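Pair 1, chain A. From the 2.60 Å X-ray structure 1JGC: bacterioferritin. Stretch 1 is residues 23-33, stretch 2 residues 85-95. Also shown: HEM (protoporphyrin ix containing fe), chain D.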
# COMPACT_ATOMS: atom_id res chain seq x y z
N SER A 23 10.59 -10.50 -46.78
CA SER A 23 9.96 -9.52 -47.64
C SER A 23 8.61 -9.97 -48.17
O SER A 23 7.70 -9.15 -48.32
CB SER A 23 10.88 -9.17 -48.81
OG SER A 23 12.03 -8.51 -48.33
N GLN A 24 8.46 -11.26 -48.44
CA GLN A 24 7.20 -11.75 -48.95
C GLN A 24 6.11 -11.60 -47.89
O GLN A 24 5.01 -11.16 -48.19
CB GLN A 24 7.32 -13.22 -49.39
CG GLN A 24 6.07 -13.77 -50.08
CD GLN A 24 6.27 -15.17 -50.62
OE1 GLN A 24 7.06 -15.39 -51.55
NE2 GLN A 24 5.57 -16.13 -50.04
N TYR A 25 6.43 -11.94 -46.64
CA TYR A 25 5.47 -11.82 -45.56
C TYR A 25 5.14 -10.37 -45.28
O TYR A 25 3.98 -10.03 -45.02
CB TYR A 25 6.00 -12.46 -44.28
CG TYR A 25 5.94 -13.98 -44.25
CD1 TYR A 25 4.73 -14.65 -44.43
CD2 TYR A 25 7.09 -14.73 -44.04
CE1 TYR A 25 4.67 -16.05 -44.41
CE2 TYR A 25 7.05 -16.11 -44.01
CZ TYR A 25 5.84 -16.77 -44.20
OH TYR A 25 5.82 -18.15 -44.21
N TRP A 26 6.15 -9.51 -45.33
CA TRP A 26 5.92 -8.10 -45.05
C TRP A 26 5.05 -7.43 -46.10
O TRP A 26 4.20 -6.61 -45.77
CB TRP A 26 7.24 -7.34 -44.91
CG TRP A 26 7.06 -6.08 -44.14
CD1 TRP A 26 6.71 -4.86 -44.64
CD2 TRP A 26 7.08 -5.94 -42.71
NE1 TRP A 26 6.50 -3.97 -43.61
CE2 TRP A 26 6.72 -4.60 -42.42
CE3 TRP A 26 7.36 -6.81 -41.65
CZ2 TRP A 26 6.64 -4.12 -41.10
CZ3 TRP A 26 7.28 -6.33 -40.35
CH2 TRP A 26 6.91 -5.00 -40.09
N VAL A 27 5.25 -7.78 -47.37
CA VAL A 27 4.43 -7.20 -48.42
C VAL A 27 2.99 -7.70 -48.22
O VAL A 27 2.04 -6.94 -48.37
CB VAL A 27 4.93 -7.60 -49.83
CG1 VAL A 27 3.99 -7.06 -50.88
CG2 VAL A 27 6.32 -7.06 -50.07
N HIS A 28 2.85 -8.97 -47.88
CA HIS A 28 1.54 -9.55 -47.67
C HIS A 28 0.84 -8.87 -46.51
O HIS A 28 -0.37 -8.65 -46.54
CB HIS A 28 1.65 -11.05 -47.43
CG HIS A 28 1.83 -11.83 -48.68
ND1 HIS A 28 2.13 -13.18 -48.69
CD2 HIS A 28 1.71 -11.47 -49.98
CE1 HIS A 28 2.19 -13.61 -49.93
NE2 HIS A 28 1.94 -12.59 -50.74
N PHE A 29 1.61 -8.53 -45.48
CA PHE A 29 1.06 -7.83 -44.32
C PHE A 29 0.47 -6.50 -44.79
O PHE A 29 -0.69 -6.20 -44.54
CB PHE A 29 2.17 -7.61 -43.28
CG PHE A 29 2.00 -6.37 -42.44
CD1 PHE A 29 0.88 -6.19 -41.65
CD2 PHE A 29 2.97 -5.38 -42.47
CE1 PHE A 29 0.73 -5.03 -40.90
CE2 PHE A 29 2.82 -4.21 -41.71
CZ PHE A 29 1.70 -4.04 -40.93
N ARG A 30 1.28 -5.72 -45.50
CA ARG A 30 0.84 -4.43 -46.00
C ARG A 30 -0.36 -4.55 -46.93
O ARG A 30 -1.32 -3.79 -46.81
CB ARG A 30 2.01 -3.74 -46.71
CG ARG A 30 2.86 -2.93 -45.75
CD ARG A 30 1.98 -1.87 -45.15
NE ARG A 30 2.54 -1.27 -43.95
CZ ARG A 30 1.81 -0.60 -43.06
NH1 ARG A 30 0.51 -0.47 -43.24
NH2 ARG A 30 2.38 -0.07 -41.99
N LEU A 31 -0.29 -5.50 -47.85
CA LEU A 31 -1.37 -5.74 -48.79
C LEU A 31 -2.66 -6.08 -48.03
O LEU A 31 -3.71 -5.48 -48.26
CB LEU A 31 -0.98 -6.90 -49.71
CG LEU A 31 -0.82 -6.72 -51.22
CD1 LEU A 31 -0.72 -5.26 -51.64
CD2 LEU A 31 0.41 -7.48 -51.63
N GLN A 32 -2.58 -7.05 -47.13
CA GLN A 32 -3.75 -7.46 -46.35
C GLN A 32 -4.30 -6.31 -45.50
O GLN A 32 -5.50 -6.22 -45.27
CB GLN A 32 -3.38 -8.66 -45.46
CG GLN A 32 -3.02 -9.88 -46.28
CD GLN A 32 -2.21 -10.91 -45.52
OE1 GLN A 32 -1.63 -10.62 -44.47
NE2 GLN A 32 -2.14 -12.12 -46.05
N GLU A 33 -3.42 -5.44 -45.04
CA GLU A 33 -3.84 -4.31 -44.23
C GLU A 33 -4.69 -3.37 -45.09
O GLU A 33 -5.74 -2.89 -44.64
CB GLU A 33 -2.62 -3.57 -43.69
CG GLU A 33 -2.95 -2.59 -42.58
CD GLU A 33 -3.41 -3.30 -41.32
OE1 GLU A 33 -2.66 -4.16 -40.80
OE2 GLU A 33 -4.52 -2.99 -40.83
N GLU A 85 -4.68 -16.29 -52.47
CA GLU A 85 -3.41 -16.41 -53.18
C GLU A 85 -2.21 -16.20 -52.27
O GLU A 85 -1.18 -16.88 -52.43
CB GLU A 85 -3.32 -15.41 -54.34
CG GLU A 85 -4.19 -15.72 -55.53
CD GLU A 85 -5.68 -15.60 -55.20
OE1 GLU A 85 -6.10 -14.53 -54.66
OE2 GLU A 85 -6.44 -16.57 -55.49
N THR A 86 -2.31 -15.25 -51.34
CA THR A 86 -1.19 -14.97 -50.44
C THR A 86 -0.91 -16.20 -49.57
O THR A 86 0.25 -16.51 -49.27
CB THR A 86 -1.44 -13.71 -49.54
OG1 THR A 86 -2.63 -13.89 -48.77
CG2 THR A 86 -1.60 -12.47 -50.40
N LEU A 87 -1.97 -16.90 -49.18
CA LEU A 87 -1.80 -18.10 -48.38
C LEU A 87 -1.08 -19.13 -49.25
O LEU A 87 -0.17 -19.82 -48.79
CB LEU A 87 -3.16 -18.66 -47.93
CG LEU A 87 -3.96 -17.82 -46.95
CD1 LEU A 87 -5.27 -18.50 -46.64
CD2 LEU A 87 -3.15 -17.63 -45.68
N GLU A 88 -1.49 -19.21 -50.51
CA GLU A 88 -0.89 -20.14 -51.45
C GLU A 88 0.57 -19.80 -51.68
O GLU A 88 1.44 -20.68 -51.65
CB GLU A 88 -1.66 -20.12 -52.78
CG GLU A 88 -3.06 -20.71 -52.70
CD GLU A 88 -3.04 -22.21 -52.36
OE1 GLU A 88 -2.09 -22.66 -51.66
OE2 GLU A 88 -4.00 -22.93 -52.77
N CYS A 89 0.85 -18.53 -51.93
CA CYS A 89 2.22 -18.13 -52.16
C CYS A 89 3.10 -18.39 -50.94
O CYS A 89 4.24 -18.86 -51.09
CB CYS A 89 2.29 -16.67 -52.55
SG CYS A 89 1.63 -16.36 -54.20
N ASP A 90 2.60 -18.11 -49.74
CA ASP A 90 3.41 -18.35 -48.55
C ASP A 90 3.65 -19.85 -48.38
O ASP A 90 4.76 -20.28 -48.05
CB ASP A 90 2.74 -17.77 -47.29
CG ASP A 90 2.71 -16.24 -47.31
OD1 ASP A 90 3.68 -15.62 -47.79
OD2 ASP A 90 1.71 -15.65 -46.83
N LEU A 91 2.62 -20.65 -48.63
CA LEU A 91 2.76 -22.09 -48.51
C LEU A 91 3.77 -22.60 -49.53
O LEU A 91 4.57 -23.48 -49.23
CB LEU A 91 1.41 -22.77 -48.72
CG LEU A 91 1.42 -24.30 -48.67
CD1 LEU A 91 1.91 -24.78 -47.32
CD2 LEU A 91 0.02 -24.83 -48.97
N ALA A 92 3.74 -22.03 -50.73
CA ALA A 92 4.67 -22.44 -51.78
C ALA A 92 6.10 -22.16 -51.34
O ALA A 92 7.01 -22.98 -51.55
CB ALA A 92 4.36 -21.70 -53.08
N GLY A 93 6.31 -21.00 -50.71
CA GLY A 93 7.64 -20.65 -50.24
C GLY A 93 8.12 -21.56 -49.11
O GLY A 93 9.32 -21.81 -48.98
N GLU A 94 7.20 -22.05 -48.28
CA GLU A 94 7.58 -22.91 -47.17
C GLU A 94 8.10 -24.23 -47.68
O GLU A 94 9.11 -24.74 -47.19
CB GLU A 94 6.39 -23.17 -46.26
CG GLU A 94 5.81 -21.91 -45.65
CD GLU A 94 6.63 -21.41 -44.49
OE1 GLU A 94 7.82 -21.82 -44.36
OE2 GLU A 94 6.09 -20.60 -43.71
N HIS A 95 7.40 -24.79 -48.67
CA HIS A 95 7.79 -26.07 -49.25
C HIS A 95 9.18 -26.00 -49.87
O HIS A 95 9.97 -26.93 -49.71
CB HIS A 95 6.74 -26.52 -50.28
CG HIS A 95 5.50 -27.09 -49.65
ND1 HIS A 95 4.25 -26.97 -50.23
CD2 HIS A 95 5.33 -27.82 -48.53
CE1 HIS A 95 3.36 -27.60 -49.48
NE2 HIS A 95 3.99 -28.12 -48.44
CHA HEM D . 12.37 -5.67 -36.41
CHB HEM D . 16.18 -7.96 -38.34
CHC HEM D . 14.52 -6.83 -42.70
CHD HEM D . 11.11 -4.04 -40.78
C1A HEM D . 13.43 -6.56 -36.59
C2A HEM D . 13.84 -7.65 -35.71
C3A HEM D . 15.13 -7.98 -36.09
C4A HEM D . 15.25 -7.49 -37.44
CMA HEM D . 16.10 -8.93 -35.36
CAA HEM D . 12.98 -8.52 -34.80
CBA HEM D . 12.12 -7.85 -33.74
CGA HEM D . 12.94 -7.15 -32.69
O1A HEM D . 12.32 -6.53 -31.79
O2A HEM D . 14.19 -7.23 -32.74
C1B HEM D . 16.07 -7.87 -39.72
C2B HEM D . 16.96 -8.52 -40.67
C3B HEM D . 16.54 -8.14 -41.92
C4B HEM D . 15.32 -7.36 -41.71
CMB HEM D . 18.12 -9.46 -40.36
CAB HEM D . 17.16 -8.55 -43.10
CBB HEM D . 17.37 -7.77 -44.22
C1C HEM D . 13.38 -6.08 -42.56
C2C HEM D . 12.52 -5.69 -43.66
C3C HEM D . 11.53 -4.89 -43.13
C4C HEM D . 11.83 -4.77 -41.71
CMC HEM D . 12.70 -6.10 -45.13
CAC HEM D . 10.42 -4.36 -43.80
CBC HEM D . 10.34 -4.03 -45.14
C1D HEM D . 11.18 -4.17 -39.41
C2D HEM D . 10.29 -3.51 -38.46
C3D HEM D . 10.64 -3.96 -37.21
C4D HEM D . 11.72 -4.94 -37.40
CMD HEM D . 9.19 -2.49 -38.79
CAD HEM D . 10.07 -3.35 -35.92
CBD HEM D . 9.17 -4.22 -35.06
CGD HEM D . 8.49 -3.43 -33.94
O1D HEM D . 9.20 -2.69 -33.22
O2D HEM D . 7.25 -3.58 -33.77
NA HEM D . 14.11 -6.75 -37.78
NB HEM D . 15.04 -7.20 -40.37
NC HEM D . 12.87 -5.64 -41.36
ND HEM D . 12.05 -5.05 -38.75
FE HEM D . 13.50 -6.19 -39.56

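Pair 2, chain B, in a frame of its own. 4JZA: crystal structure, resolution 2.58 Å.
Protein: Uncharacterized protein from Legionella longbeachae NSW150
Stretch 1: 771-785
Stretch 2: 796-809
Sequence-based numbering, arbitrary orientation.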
# COMPACT_ATOMS: atom_id res chain seq x y z
N THR B 771 50.00 17.56 -0.58
CA THR B 771 50.57 18.30 -1.70
C THR B 771 49.51 18.72 -2.71
O THR B 771 48.42 18.18 -2.73
CB THR B 771 51.51 17.40 -2.51
OG1 THR B 771 50.77 16.32 -3.09
CG2 THR B 771 52.60 16.82 -1.68
N GLU B 772 49.88 19.63 -3.60
CA GLU B 772 49.06 20.12 -4.67
C GLU B 772 48.43 18.95 -5.46
O GLU B 772 47.22 18.95 -5.76
CB GLU B 772 49.91 20.98 -5.58
CG GLU B 772 49.14 21.95 -6.47
CD GLU B 772 50.04 22.64 -7.52
OE1 GLU B 772 49.52 23.38 -8.38
OE2 GLU B 772 51.27 22.41 -7.51
N ALA B 773 49.23 17.95 -5.80
CA ALA B 773 48.74 16.86 -6.63
C ALA B 773 47.74 15.97 -5.91
O ALA B 773 46.68 15.64 -6.46
CB ALA B 773 49.89 16.05 -7.15
N THR B 774 48.06 15.57 -4.69
CA THR B 774 47.10 14.82 -3.86
C THR B 774 45.76 15.54 -3.76
O THR B 774 44.70 14.93 -3.98
CB THR B 774 47.65 14.58 -2.45
OG1 THR B 774 48.83 13.77 -2.52
CG2 THR B 774 46.61 13.88 -1.60
N ASN B 775 45.79 16.84 -3.50
CA ASN B 775 44.51 17.61 -3.52
C ASN B 775 43.81 17.68 -4.86
O ASN B 775 42.59 17.79 -4.90
CB ASN B 775 44.68 19.05 -3.09
CG ASN B 775 44.88 19.21 -1.61
OD1 ASN B 775 44.56 18.34 -0.78
ND2 ASN B 775 45.48 20.29 -1.28
N SER B 776 44.56 17.67 -5.95
CA SER B 776 43.91 17.69 -7.25
C SER B 776 43.31 16.31 -7.53
O SER B 776 42.17 16.22 -8.02
CB SER B 776 44.89 18.09 -8.33
OG SER B 776 44.33 17.90 -9.57
N VAL B 777 44.01 15.23 -7.20
CA VAL B 777 43.44 13.91 -7.43
C VAL B 777 42.14 13.69 -6.60
O VAL B 777 41.09 13.37 -7.13
CB VAL B 777 44.48 12.82 -7.19
CG1 VAL B 777 43.86 11.44 -7.14
CG2 VAL B 777 45.50 12.86 -8.33
N TYR B 778 42.25 13.86 -5.29
CA TYR B 778 41.12 13.66 -4.38
C TYR B 778 40.01 14.66 -4.62
O TYR B 778 38.82 14.31 -4.71
CB TYR B 778 41.57 13.79 -2.92
CG TYR B 778 42.45 12.67 -2.37
CD1 TYR B 778 42.82 11.57 -3.14
CD2 TYR B 778 42.91 12.73 -1.04
CE1 TYR B 778 43.62 10.58 -2.61
CE2 TYR B 778 43.69 11.72 -0.51
CZ TYR B 778 44.05 10.65 -1.29
OH TYR B 778 44.83 9.65 -0.76
N GLY B 779 40.40 15.93 -4.70
CA GLY B 779 39.41 17.01 -4.88
C GLY B 779 38.58 16.93 -6.15
O GLY B 779 37.39 17.12 -6.15
N ARG B 780 39.22 16.66 -7.26
CA ARG B 780 38.49 16.61 -8.53
C ARG B 780 37.61 15.39 -8.63
O ARG B 780 36.44 15.51 -9.04
CB ARG B 780 39.44 16.58 -9.72
CG ARG B 780 40.24 17.85 -9.87
CD ARG B 780 39.37 18.98 -10.32
NE ARG B 780 40.15 20.20 -10.37
CZ ARG B 780 39.70 21.37 -10.81
NH1 ARG B 780 38.49 21.50 -11.24
NH2 ARG B 780 40.50 22.41 -10.89
N LEU B 781 38.18 14.22 -8.31
CA LEU B 781 37.41 13.01 -8.29
C LEU B 781 36.25 13.17 -7.33
O LEU B 781 35.14 12.78 -7.64
CB LEU B 781 38.27 11.83 -7.91
CG LEU B 781 39.07 11.35 -9.12
CD1 LEU B 781 40.17 10.38 -8.73
CD2 LEU B 781 38.17 10.67 -10.13
N ARG B 782 36.46 13.77 -6.17
CA ARG B 782 35.35 13.88 -5.25
C ARG B 782 34.30 14.81 -5.82
O ARG B 782 33.09 14.68 -5.56
CB ARG B 782 35.82 14.29 -3.87
CG ARG B 782 34.75 14.51 -2.80
CD ARG B 782 35.36 15.25 -1.58
NE ARG B 782 35.85 14.23 -0.66
CZ ARG B 782 37.09 14.07 -0.22
NH1 ARG B 782 38.12 14.93 -0.45
NH2 ARG B 782 37.29 13.04 0.55
N SER B 783 34.71 15.73 -6.67
CA SER B 783 33.73 16.66 -7.27
C SER B 783 32.67 15.96 -8.14
O SER B 783 31.63 16.54 -8.38
CB SER B 783 34.42 17.80 -8.04
OG SER B 783 34.59 17.53 -9.42
N PHE B 784 32.92 14.73 -8.57
CA PHE B 784 31.92 13.92 -9.30
C PHE B 784 30.87 13.23 -8.43
O PHE B 784 29.89 12.74 -8.96
CB PHE B 784 32.59 12.81 -10.12
CG PHE B 784 33.45 13.29 -11.22
CD1 PHE B 784 32.90 13.83 -12.35
CD2 PHE B 784 34.79 13.16 -11.13
CE1 PHE B 784 33.70 14.25 -13.39
CE2 PHE B 784 35.61 13.59 -12.16
CZ PHE B 784 35.06 14.13 -13.30
N LEU B 785 31.11 13.20 -7.12
CA LEU B 785 30.25 12.58 -6.14
C LEU B 785 29.33 13.58 -5.50
O LEU B 785 28.42 13.17 -4.83
CB LEU B 785 31.07 11.94 -5.03
CG LEU B 785 32.03 10.84 -5.46
CD1 LEU B 785 32.74 10.21 -4.27
CD2 LEU B 785 31.36 9.75 -6.30
N GLU B 796 32.25 18.67 -18.65
CA GLU B 796 32.99 19.90 -18.43
C GLU B 796 33.95 19.78 -17.26
O GLU B 796 35.06 20.35 -17.31
CB GLU B 796 32.03 21.10 -18.26
CG GLU B 796 31.46 21.60 -19.61
CD GLU B 796 30.09 22.33 -19.55
OE1 GLU B 796 29.39 22.27 -18.48
OE2 GLU B 796 29.72 22.97 -20.59
N ILE B 797 33.56 19.05 -16.23
CA ILE B 797 34.47 18.76 -15.10
C ILE B 797 35.56 17.82 -15.54
O ILE B 797 36.70 17.95 -15.09
CB ILE B 797 33.78 18.13 -13.91
CG1 ILE B 797 32.70 19.05 -13.35
CG2 ILE B 797 34.79 17.88 -12.80
CD1 ILE B 797 31.90 18.46 -12.19
N VAL B 798 35.24 16.85 -16.38
CA VAL B 798 36.26 16.00 -16.94
C VAL B 798 37.32 16.87 -17.65
O VAL B 798 38.52 16.73 -17.39
CB VAL B 798 35.67 14.96 -17.90
CG1 VAL B 798 36.75 14.24 -18.70
CG2 VAL B 798 34.86 13.97 -17.13
N SER B 799 36.86 17.73 -18.55
CA SER B 799 37.73 18.65 -19.29
C SER B 799 38.74 19.35 -18.36
O SER B 799 39.95 19.28 -18.56
CB SER B 799 36.89 19.72 -20.00
OG SER B 799 37.47 20.07 -21.23
N THR B 800 38.22 19.99 -17.33
CA THR B 800 39.03 20.75 -16.40
C THR B 800 40.00 19.89 -15.60
O THR B 800 41.16 20.23 -15.37
CB THR B 800 38.10 21.42 -15.40
OG1 THR B 800 37.11 22.14 -16.09
CG2 THR B 800 38.84 22.37 -14.46
N THR B 801 39.49 18.76 -15.15
CA THR B 801 40.28 17.83 -14.38
C THR B 801 41.42 17.28 -15.25
O THR B 801 42.55 17.23 -14.78
CB THR B 801 39.41 16.66 -13.89
OG1 THR B 801 38.34 17.15 -13.05
CG2 THR B 801 40.26 15.64 -13.15
N VAL B 802 41.15 16.88 -16.50
CA VAL B 802 42.20 16.36 -17.37
C VAL B 802 43.23 17.46 -17.60
O VAL B 802 44.43 17.20 -17.62
CB VAL B 802 41.69 15.77 -18.72
CG1 VAL B 802 42.85 15.36 -19.62
CG2 VAL B 802 40.82 14.55 -18.49
N GLU B 803 42.79 18.69 -17.76
CA GLU B 803 43.74 19.76 -18.02
C GLU B 803 44.62 19.95 -16.83
O GLU B 803 45.86 20.04 -16.97
CB GLU B 803 43.07 21.07 -18.43
CG GLU B 803 43.31 21.40 -19.91
CD GLU B 803 42.29 22.38 -20.50
OE1 GLU B 803 41.40 22.87 -19.76
OE2 GLU B 803 42.40 22.68 -21.73
N GLU B 804 43.99 19.97 -15.66
CA GLU B 804 44.72 20.21 -14.46
C GLU B 804 45.69 19.06 -14.20
O GLU B 804 46.86 19.30 -13.90
CB GLU B 804 43.77 20.39 -13.31
CG GLU B 804 44.44 20.38 -11.96
CD GLU B 804 43.51 20.93 -10.90
OE1 GLU B 804 43.06 20.20 -9.95
OE2 GLU B 804 43.18 22.12 -11.07
N TRP B 805 45.25 17.82 -14.35
CA TRP B 805 46.17 16.71 -14.10
C TRP B 805 47.25 16.65 -15.14
O TRP B 805 48.38 16.33 -14.82
CB TRP B 805 45.46 15.37 -14.04
CG TRP B 805 44.52 15.22 -12.87
CD1 TRP B 805 44.48 15.97 -11.75
CD2 TRP B 805 43.51 14.24 -12.73
NE1 TRP B 805 43.48 15.53 -10.92
CE2 TRP B 805 42.87 14.46 -11.50
CE3 TRP B 805 43.09 13.18 -13.52
CZ2 TRP B 805 41.84 13.66 -11.06
CZ3 TRP B 805 42.07 12.40 -13.06
CH2 TRP B 805 41.46 12.65 -11.83
N THR B 806 46.92 16.96 -16.39
CA THR B 806 47.92 16.90 -17.43
C THR B 806 49.02 17.92 -17.15
O THR B 806 50.18 17.61 -17.31
CB THR B 806 47.28 17.07 -18.81
OG1 THR B 806 46.42 15.94 -19.08
CG2 THR B 806 48.32 17.11 -19.86
N LYS B 807 48.67 19.10 -16.69
CA LYS B 807 49.66 20.11 -16.35
C LYS B 807 50.61 19.67 -15.22
O LYS B 807 51.84 19.72 -15.35
CB LYS B 807 48.97 21.37 -15.91
CG LYS B 807 49.39 22.57 -16.72
CD LYS B 807 48.17 23.14 -17.46
CE LYS B 807 48.48 24.41 -18.25
NZ LYS B 807 47.47 25.47 -17.98
N LEU B 808 50.03 19.23 -14.11
CA LEU B 808 50.82 18.62 -13.04
C LEU B 808 51.76 17.55 -13.54
O LEU B 808 52.88 17.53 -13.14
CB LEU B 808 49.92 18.05 -11.95
CG LEU B 808 49.16 19.13 -11.17
CD1 LEU B 808 47.99 18.54 -10.38
CD2 LEU B 808 50.08 19.93 -10.27
N PHE B 809 51.31 16.69 -14.44
CA PHE B 809 52.16 15.63 -15.04
C PHE B 809 53.32 16.20 -15.86
O PHE B 809 54.48 15.84 -15.65
CB PHE B 809 51.31 14.66 -15.89
CG PHE B 809 52.13 13.70 -16.70
CD1 PHE B 809 52.92 12.71 -16.09
CD2 PHE B 809 52.12 13.77 -18.09
CE1 PHE B 809 53.70 11.83 -16.84
CE2 PHE B 809 52.90 12.91 -18.83
CZ PHE B 809 53.69 11.93 -18.21

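Two antiparallel helix pairs with one backbone arrangement and different side-chain chemistry. In pair 1, from bacterioferritin, helices 23-33 and 85-95 run at 170° with axes 10.8 Å apart at closest approach; in pair 2, the helix that begins at Glu B772 and the helix through 796-809 run at 165° and approach to 10.5 Å. N, CA and C of 14 central residues superpose with an RMSD of 0.4 Å. The contact buries 390 Å² in pair 1 and 674 Å² in pair 2, both sides summed.

Gln A24 matches Ser B776, and both point toward the partner helix. The long amide of Gln A24 reaches across: NE2 donates to Asp A90 OD1 (3.0 Å, nearly linear) and weakly to Cys A89 O (3.2 Å). The short Ser B776 instead donates from OG to Glu B804 OE1 (2.7 Å), the acceptor being supplied by the long side chain opposite.

Asp A90 matches Trp B805; both start sideways and end nearer the partner. Asp A90 gathers donors, since His A28 ND1 also makes weak hydrogen bonds to its OD1 (3.0 Å) and OD2 (3.1 Å). Trp B805 fills the equivalent place with a ring set among Ser B776, Val B777, Arg B780 and Leu B781; its CH2 lies 3.8 Å from Leu B781 CG, and its NE1 makes a weak hydrogen bond to Ser B776 O (3.3 Å).

His A28 matches Arg B780, again both pointing toward the partner. One face of the His A28 ring is covered by Thr A86, whose CB sits 3.6 Å from the ring centroid, almost on the ring normal. Arg B780 also packs on the matched threonine, its CD 3.4 Å from Thr B801 OG1, but its guanidinium extends to a salt bridge: NE donates to Glu B804 OE1 (2.9 Å) and NH2 to Glu B804 OE2 (2.7 Å).

Cys A89 matches Glu B804. The small Cys A89 contributes its carbonyl and a loose contact, CB to His A28 CE1 at 4.0 Å, whereas Glu B804 carries the polar network of pair 2, holding Ser B776 and Arg B780 together.

Gly A93 matches Leu B808. Pair 1 has no side chain here, whereas Leu B808 CD1 packs 3.7 Å from Ser B776 CB.

Tyr A25 matches Val B777: Tyr A25 CE1 lies 3.5 Å from Asp A90 CG, while Val B777 CG2 lies 4.4 Å from Trp B805 CE2. Pair 1 thus centres on a buried carboxylate, pair 2 on an indole beside a salt bridge.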